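PDB 6T7J: carbon monoxide dehydrogenase from Thermococcus sp. AM4, which catalyses the reversible oxidation of carbon monoxide to carbon dioxide at a nickel-iron-sulfur cluster, passing the electrons on through iron-sulfur clusters. Local coordinates for the interface of chains A and B. Numbering follows the deposited sequence. Chains: chain A/B, Carbon monoxide dehydrogenase.

Contact 1: the interface of chains A and B. Residues chain A 322, 453-454, 556; chain B 60, 76, 206.
B:Met60 packs from its loop against A:Phe322, A:Asn453, A:Pro454 and A:Met556 of chain A, and its thioether does much of the touching. The sulfur SD of B:Met60 lies 3.5 Å from CD of A:Pro454, the two side chains crossing at about a right angle. The same SD of B:Met60 meets the ring of A:Phe322 at its edge and in its plane, 3.8 Å from CE2; a bend at chi3 (-68°) brings the methyl CE round to CE2 and CZ of that ring. CE of A:Met556, in the same chain, sits over one face of the ring, toward its rim. A:Met556 also packs across the boundary, its CB 3.8 Å from CG of B:Met60 and its CE 4.0 Å from CG2 of B:Ile206. Among polar groups, the amide of A:Asn453 runs antiparallel alongside B:Met60, OD1 4.0 Å from CG. An alanine in place of B:Met60 would probably leave the ring edge of A:Phe322 and the proline CD without their thioether partner. A:Phe322 and A:Met556 belong to the pocket of the nickel-free cluster C, B:Met60, B:Val76 and B:Ile206 to that of an Fe4S4 cluster, so the patch lies where electrons are likely to cross between subunits.

Contact 2: the interface of chains A and B. Residues chain A 94, 98, 102, 105, 197; chain B 198, 201-202.
The imidazole of B:His202 meets the carboxylate of A:Asp102 with the two planes 80° apart, almost perpendicular. ND1 of B:His202 donates to OD2 of A:Asp102, 2.9 Å away, using the anti lone pair of that oxygen; the acceptor is tilted 18° from the ring plane. The guanidinium of A:Arg105 carries two groups at its edge, both in its plane: OD1 of A:Asp102 and SG of B:Cys198, 3.5 Å from NH1 of A:Arg105. NE and NH1 of A:Arg105 both donate, side-on, to OD1 of A:Asp102, each at 2.9 Å, the NH1 pair being also a salt bridge within chain A. The carboxylate is thus held at both oxygens, one by its own chain and the other by the partner, which should fix its rotation and may favour its charged form. Beside this polar group the small side chain of A:Ala98 lets the partner helix come close, its CB lying 3.6 Å from SG of B:Cys198 and 3.7 Å from CB of B:Met201. With chi1 at 161°, SG of B:Cys198 points away from its backbone N and reaches both A:Ala98 and A:Arg105. CG1 of A:Val197 packs against CA of B:Cys198, 3.9 Å away. In the fold, helix 193-203 of chain B lies against the long helix 81-115 of chain A and against the chain A copy of itself.

Contact 3: the interface of chains A and B. Residues chain A 203, 209, 211, 214; chain B 364-365, 367.
In this part of the two-fold symmetric interface between two copies of the same protein, a loop of chain B containing B:Pro364, B:Lys365 and B:His367 rests on A:Arg203, A:Asp209, A:Asp211 and A:Ser214, extending the dimer contact with backbone as much as with side chains. A:Arg203 ends helix 193-203 and A:Ser214 lies near the start of helix 212-242. Extended from CG to NE, A:Arg203 carries its guanidinium to the carbonyl O of B:Pro364, which NH1 and NH2 approach in a pair of weak hydrogen bonds, each at 3.3 Å. One face of the guanidinium of A:Arg203 is met near its rim by CA of B:Lys365, 3.5 Å above the plane, and the two side chains cross at about a right angle. A:Asp209 touches chain B itself and also organises the chain A side. Its OD2 forms a salt bridge with NH2 of A:Arg203 that lies in the guanidinium plane, while OD1 of A:Asp209 accepts from the backbone N of A:Asp211 at 3.1 Å. This carboxylate therefore ties the arginine to the loop and helix start that receive B:His367. N of A:Asp211 makes a weak hydrogen bond to the carbonyl O of B:His367. The ring of B:His367 is turned 44° from the carboxylate plane of A:Asp209. CB of B:His367 packs 3.6 Å from CB of A:Asp211, and its CD2 meets CB of A:Ser214, also at 3.6 Å. The hydroxyl OG of A:Ser214 stands 2.8 Å from OD1 of A:Asp209, on the syn lone pair of that oxygen.

Contact 1: the interface of chains A and B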
ATOM      1  N   PHE A 322     -17.592 -17.336   4.219  1.00 43.74           N
ATOM      2  CA  PHE A 322     -17.338 -16.458   3.083  1.00 45.97           C
ATOM      3  C   PHE A 322     -18.168 -16.836   1.862  1.00 49.93           C
ATOM      4  O   PHE A 322     -19.124 -16.134   1.512  1.00 50.36           O
ATOM      5  CB  PHE A 322     -15.844 -16.485   2.750  1.00 47.29           C
ATOM      6  CG  PHE A 322     -15.459 -15.616   1.590  1.00 51.21           C
ATOM      7  CD1 PHE A 322     -15.760 -14.265   1.587  1.00 48.96           C
ATOM      8  CD2 PHE A 322     -14.783 -16.150   0.507  1.00 46.24           C
ATOM      9  CE1 PHE A 322     -15.404 -13.464   0.518  1.00 43.00           C
ATOM     10  CE2 PHE A 322     -14.421 -15.355  -0.562  1.00 45.61           C
ATOM     11  CZ  PHE A 322     -14.735 -14.011  -0.557  1.00 45.91           C
ATOM     12  N   ASN A 453     -12.069 -20.492  -0.479  1.00 50.76           N
ATOM     13  CA  ASN A 453     -11.609 -20.296  -1.846  1.00 45.98           C
ATOM     14  C   ASN A 453     -12.256 -21.351  -2.733  1.00 48.73           C
ATOM     15  O   ASN A 453     -12.032 -22.551  -2.526  1.00 48.94           O
ATOM     16  CB  ASN A 453     -10.082 -20.383  -1.915  1.00 48.28           C
ATOM     17  CG  ASN A 453      -9.518 -19.853  -3.222  1.00 46.82           C
ATOM     18  OD1 ASN A 453     -10.081 -20.074  -4.295  1.00 44.09           O
ATOM     19  ND2 ASN A 453      -8.389 -19.158  -3.137  1.00 46.65           N
ATOM     20  N   PRO A 454     -13.060 -20.954  -3.726  1.00 44.72           N
ATOM     21  CA  PRO A 454     -13.740 -21.950  -4.570  1.00 48.30           C
ATOM     22  C   PRO A 454     -12.800 -22.792  -5.419  1.00 52.85           C
ATOM     23  O   PRO A 454     -13.272 -23.701  -6.113  1.00 52.69           O
ATOM     24  CB  PRO A 454     -14.664 -21.091  -5.449  1.00 47.96           C
ATOM     25  CG  PRO A 454     -14.030 -19.740  -5.462  1.00 44.48           C
ATOM     26  CD  PRO A 454     -13.369 -19.572  -4.128  1.00 45.95           C
ATOM     27  N   MET A 556      -7.831 -17.045   0.953  1.00 44.99           N
ATOM     28  CA  MET A 556      -7.894 -16.263  -0.281  1.00 45.98           C
ATOM     29  C   MET A 556      -7.513 -14.799  -0.117  1.00 47.43           C
ATOM     30  O   MET A 556      -7.105 -14.181  -1.107  1.00 50.80           O
ATOM     31  CB  MET A 556      -9.297 -16.335  -0.903  1.00 44.54           C
ATOM     32  CG  MET A 556     -10.389 -15.636  -0.099  1.00 52.37           C
ATOM     33  SD  MET A 556     -10.587 -13.873  -0.457  1.00 57.26           S
ATOM     34  CE  MET A 556     -11.557 -13.352   0.958  1.00 49.18           C
TER
ATOM     35  N   MET B  60      -8.449 -15.884  -5.190  1.00 44.69           N
ATOM     36  CA  MET B  60      -9.421 -16.414  -6.134  1.00 47.20           C
ATOM     37  C   MET B  60      -9.146 -15.965  -7.561  1.00 43.99           C
ATOM     38  O   MET B  60      -9.751 -16.504  -8.493  1.00 45.07           O
ATOM     39  CB  MET B  60     -10.832 -15.994  -5.726  1.00 44.19           C
ATOM     40  CG  MET B  60     -11.161 -16.240  -4.266  1.00 42.51           C
ATOM     41  SD  MET B  60     -12.932 -16.137  -3.952  1.00 44.93           S
ATOM     42  CE  MET B  60     -13.238 -14.394  -4.232  1.00 38.66           C
ATOM     43  N   VAL B  76     -14.280 -13.146  -9.942  1.00 45.44           N
ATOM     44  CA  VAL B  76     -14.822 -14.180  -9.060  1.00 48.62           C
ATOM     45  C   VAL B  76     -15.605 -13.547  -7.914  1.00 53.94           C
ATOM     46  O   VAL B  76     -16.676 -14.032  -7.528  1.00 50.85           O
ATOM     47  CB  VAL B  76     -13.691 -15.091  -8.544  1.00 50.65           C
ATOM     48  CG1 VAL B  76     -14.236 -16.122  -7.572  1.00 49.43           C
ATOM     49  CG2 VAL B  76     -12.991 -15.785  -9.702  1.00 46.18           C
ATOM     50  N   ILE B 206      -9.931  -7.035  -1.148  1.00 41.91           N
ATOM     51  CA  ILE B 206     -11.129  -7.671  -1.681  1.00 43.09           C
ATOM     52  C   ILE B 206     -12.301  -7.422  -0.744  1.00 38.63           C
ATOM     53  O   ILE B 206     -12.185  -7.551   0.482  1.00 42.05           O
ATOM     54  CB  ILE B 206     -10.909  -9.174  -1.912  1.00 46.87           C
ATOM     55  CG1 ILE B 206     -12.223  -9.799  -2.377  1.00 43.31           C
ATOM     56  CG2 ILE B 206     -10.412  -9.864  -0.642  1.00 43.76           C
ATOM     57  CD1 ILE B 206     -12.090 -11.138  -3.004  1.00 55.23           C
TER

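Contact 2: the interface of chains A and B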
ATOM      1  N   ALA A  94       1.115  -6.020   2.796  1.00 44.90           N
ATOM      2  CA  ALA A  94       0.759  -4.636   3.085  1.00 40.80           C
ATOM      3  C   ALA A  94      -0.750  -4.452   3.129  1.00 42.73           C
ATOM      4  O   ALA A  94      -1.274  -3.810   4.046  1.00 42.28           O
ATOM      5  CB  ALA A  94       1.380  -3.707   2.042  1.00 44.00           C
ATOM      6  N   ALA A  98      -2.962  -3.571   6.361  1.00 43.28           N
ATOM      7  CA  ALA A  98      -3.723  -2.327   6.296  1.00 43.23           C
ATOM      8  C   ALA A  98      -5.188  -2.545   6.653  1.00 44.95           C
ATOM      9  O   ALA A  98      -5.789  -1.722   7.353  1.00 47.06           O
ATOM     10  CB  ALA A  98      -3.602  -1.716   4.900  1.00 39.99           C
ATOM     11  N   ASP A 102      -6.869  -0.665   9.822  1.00 45.88           N
ATOM     12  CA  ASP A 102      -8.015   0.240   9.754  1.00 45.14           C
ATOM     13  C   ASP A 102      -9.149  -0.248  10.651  1.00 47.51           C
ATOM     14  O   ASP A 102      -9.839   0.562  11.289  1.00 47.91           O
ATOM     15  CB  ASP A 102      -8.487   0.381   8.308  1.00 48.41           C
ATOM     16  CG  ASP A 102      -8.162   1.746   7.718  1.00 50.85           C
ATOM     17  OD1 ASP A 102      -7.455   2.533   8.385  1.00 49.34           O
ATOM     18  OD2 ASP A 102      -8.616   2.033   6.590  1.00 49.64           O
ATOM     19  N   ARG A 105      -8.138   0.791  13.963  1.00 43.32           N
ATOM     20  CA  ARG A 105      -8.213   2.244  14.084  1.00 49.53           C
ATOM     21  C   ARG A 105      -9.633   2.701  14.372  1.00 45.28           C
ATOM     22  O   ARG A 105      -9.847   3.606  15.188  1.00 51.11           O
ATOM     23  CB  ARG A 105      -7.688   2.902  12.808  1.00 47.88           C
ATOM     24  CG  ARG A 105      -7.273   4.357  12.974  1.00 39.32           C
ATOM     25  CD  ARG A 105      -7.173   5.057  11.627  1.00 43.26           C
ATOM     26  NE  ARG A 105      -6.597   4.198  10.596  1.00 42.10           N
ATOM     27  CZ  ARG A 105      -5.306   4.168  10.280  1.00 45.71           C
ATOM     28  NH1 ARG A 105      -4.871   3.354   9.329  1.00 43.20           N
ATOM     29  NH2 ARG A 105      -4.445   4.951  10.915  1.00 47.59           N
ATOM     30  N   VAL A 197       3.222  -0.336   6.532  1.00 43.64           N
ATOM     31  CA  VAL A 197       2.453  -0.496   5.295  1.00 40.99           C
ATOM     32  C   VAL A 197       3.001   0.422   4.204  1.00 47.32           C
ATOM     33  O   VAL A 197       3.241  -0.000   3.060  1.00 46.95           O
ATOM     34  CB  VAL A 197       0.957  -0.231   5.554  1.00 43.86           C
ATOM     35  CG1 VAL A 197       0.227   0.049   4.244  1.00 44.11           C
ATOM     36  CG2 VAL A 197       0.323  -1.409   6.280  1.00 40.22           C
TER
ATOM     37  N   CYS B 198      -2.285   3.728   3.850  1.00 44.31           N
ATOM     38  CA  CYS B 198      -2.805   2.482   4.400  1.00 39.23           C
ATOM     39  C   CYS B 198      -4.294   2.325   4.109  1.00 48.05           C
ATOM     40  O   CYS B 198      -4.770   1.211   3.862  1.00 41.68           O
ATOM     41  CB  CYS B 198      -2.520   2.430   5.901  1.00 43.65           C
ATOM     42  SG  CYS B 198      -3.522   1.277   6.841  1.00 51.14           S
ATOM     43  N   MET B 201      -4.629   1.022   0.659  1.00 45.48           N
ATOM     44  CA  MET B 201      -4.365  -0.418   0.658  1.00 38.60           C
ATOM     45  C   MET B 201      -5.524  -1.210   1.261  1.00 45.36           C
ATOM     46  O   MET B 201      -5.742  -2.370   0.894  1.00 45.89           O
ATOM     47  CB  MET B 201      -3.063  -0.724   1.399  1.00 40.04           C
ATOM     48  CG  MET B 201      -1.818  -0.232   0.674  1.00 43.03           C
ATOM     49  SD  MET B 201      -1.888  -0.527  -1.107  1.00 44.51           S
ATOM     50  CE  MET B 201      -1.784  -2.319  -1.159  1.00 41.58           C
ATOM     51  N   HIS B 202      -6.279  -0.599   2.179  1.00 44.16           N
ATOM     52  CA  HIS B 202      -7.446  -1.266   2.755  1.00 43.02           C
ATOM     53  C   HIS B 202      -8.647  -1.227   1.810  1.00 40.37           C
ATOM     54  O   HIS B 202      -9.355  -2.229   1.667  1.00 42.03           O
ATOM     55  CB  HIS B 202      -7.805  -0.628   4.101  1.00 44.52           C
ATOM     56  CG  HIS B 202      -9.069  -1.156   4.709  1.00 45.00           C
ATOM     57  ND1 HIS B 202      -9.902  -0.378   5.484  1.00 43.66           N
ATOM     58  CD2 HIS B 202      -9.641  -2.383   4.658  1.00 46.28           C
ATOM     59  CE1 HIS B 202     -10.933  -1.101   5.884  1.00 47.17           C
ATOM     60  NE2 HIS B 202     -10.801  -2.321   5.394  1.00 47.75           N
TER

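Contact 3: the interface of chains A and B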
ATOM      1  N   ARG A 203       8.905   0.188  -1.000  1.00 40.23           N
ATOM      2  CA  ARG A 203       9.934  -0.770  -1.398  1.00 46.02           C
ATOM      3  C   ARG A 203       9.588  -1.441  -2.722  1.00 42.67           C
ATOM      4  O   ARG A 203      10.470  -1.675  -3.558  1.00 43.79           O
ATOM      5  CB  ARG A 203      10.119  -1.826  -0.307  1.00 43.36           C
ATOM      6  CG  ARG A 203      10.949  -1.378   0.880  1.00 39.68           C
ATOM      7  CD  ARG A 203      11.122  -2.514   1.882  1.00 39.35           C
ATOM      8  NE  ARG A 203      11.864  -2.091   3.067  1.00 46.44           N
ATOM      9  CZ  ARG A 203      13.153  -2.340   3.273  1.00 40.81           C
ATOM     10  NH1 ARG A 203      13.741  -1.911   4.380  1.00 43.56           N
ATOM     11  NH2 ARG A 203      13.853  -3.017   2.373  1.00 41.16           N
ATOM     12  N   ASP A 209      13.507  -1.471  -3.795  1.00 47.43           N
ATOM     13  CA  ASP A 209      14.058  -2.694  -3.210  1.00 42.78           C
ATOM     14  C   ASP A 209      13.856  -3.856  -4.178  1.00 49.95           C
ATOM     15  O   ASP A 209      12.722  -4.287  -4.416  1.00 50.56           O
ATOM     16  CB  ASP A 209      13.427  -2.998  -1.852  1.00 47.15           C
ATOM     17  CG  ASP A 209      14.240  -4.007  -1.039  1.00 55.82           C
ATOM     18  OD1 ASP A 209      15.147  -4.656  -1.611  1.00 49.64           O
ATOM     19  OD2 ASP A 209      13.973  -4.151   0.176  1.00 44.74           O
ATOM     20  N   ASP A 211      15.923  -6.770  -3.793  1.00 50.58           N
ATOM     21  CA  ASP A 211      16.429  -7.973  -3.143  1.00 45.94           C
ATOM     22  C   ASP A 211      15.276  -8.735  -2.497  1.00 45.10           C
ATOM     23  O   ASP A 211      14.533  -8.157  -1.698  1.00 45.46           O
ATOM     24  CB  ASP A 211      17.477  -7.609  -2.089  1.00 42.91           C
ATOM     25  CG  ASP A 211      18.283  -8.809  -1.613  1.00 41.93           C
ATOM     26  OD1 ASP A 211      17.680  -9.827  -1.216  1.00 44.03           O
ATOM     27  OD2 ASP A 211      19.528  -8.731  -1.627  1.00 55.99           O
ATOM     28  N   SER A 214      15.534  -8.771   1.641  1.00 48.13           N
ATOM     29  CA  SER A 214      15.135  -7.564   2.360  1.00 40.84           C
ATOM     30  C   SER A 214      13.642  -7.298   2.204  1.00 41.39           C
ATOM     31  O   SER A 214      12.974  -6.891   3.164  1.00 45.99           O
ATOM     32  CB  SER A 214      15.954  -6.365   1.881  1.00 46.34           C
ATOM     33  OG  SER A 214      16.013  -6.305   0.467  1.00 47.65           O
TER
ATOM     34  N   PRO B 364      18.983   1.283   3.530  1.00 58.20           N
ATOM     35  CA  PRO B 364      18.406  -0.028   3.881  1.00 59.44           C
ATOM     36  C   PRO B 364      17.145  -0.382   3.107  1.00 53.03           C
ATOM     37  O   PRO B 364      16.742  -1.552   3.114  1.00 52.66           O
ATOM     38  CB  PRO B 364      18.120   0.104   5.384  1.00 52.44           C
ATOM     39  CG  PRO B 364      18.038   1.581   5.628  1.00 53.10           C
ATOM     40  CD  PRO B 364      19.041   2.184   4.693  1.00 49.82           C
ATOM     41  N   LYS B 365      16.507   0.580   2.446  1.00 47.33           N
ATOM     42  CA  LYS B 365      15.320   0.310   1.648  1.00 48.03           C
ATOM     43  C   LYS B 365      15.634   0.123   0.169  1.00 51.63           C
ATOM     44  O   LYS B 365      14.723  -0.167  -0.613  1.00 50.71           O
ATOM     45  CB  LYS B 365      14.296   1.436   1.826  1.00 44.75           C
ATOM     46  CG  LYS B 365      13.767   1.568   3.246  1.00 38.88           C
ATOM     47  CD  LYS B 365      12.686   2.626   3.341  1.00 39.44           C
ATOM     48  CE  LYS B 365      13.248   4.021   3.116  1.00 53.29           C
ATOM     49  NZ  LYS B 365      14.155   4.452   4.220  1.00 49.85           N
ATOM     50  N   HIS B 367      17.997  -2.188  -1.757  1.00 54.85           N
ATOM     51  CA  HIS B 367      18.934  -3.277  -1.987  1.00 50.35           C
ATOM     52  C   HIS B 367      18.764  -3.813  -3.401  1.00 60.35           C
ATOM     53  O   HIS B 367      17.640  -3.928  -3.905  1.00 53.40           O
ATOM     54  CB  HIS B 367      18.726  -4.405  -0.974  1.00 47.50           C
ATOM     55  CG  HIS B 367      18.973  -3.999   0.446  1.00 55.00           C
ATOM     56  ND1 HIS B 367      20.221  -4.043   1.029  1.00 53.18           N
ATOM     57  CD2 HIS B 367      18.129  -3.547   1.403  1.00 53.80           C
ATOM     58  CE1 HIS B 367      20.136  -3.633   2.282  1.00 51.02           C
ATOM     59  NE2 HIS B 367      18.877  -3.325   2.533  1.00 56.39           N
TER

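Measured between the centres of their C-alpha atoms, contact 2 is about 20 Å from both contact 1 and contact 3, which are themselves about 31 Å apart. Helix 193-203 links contacts 2 and 3: both copies enter contact 2, and the chain A copy supplies the arginine of contact 3. Just after this helix in chain B comes the isoleucine of contact 1. One short segment and its two-fold mate therefore feed all three patches, and each patch recurs with the chains exchanged. The dimer interface may in this way couple subunit assembly to the placing of cluster surroundings contributed by both chains.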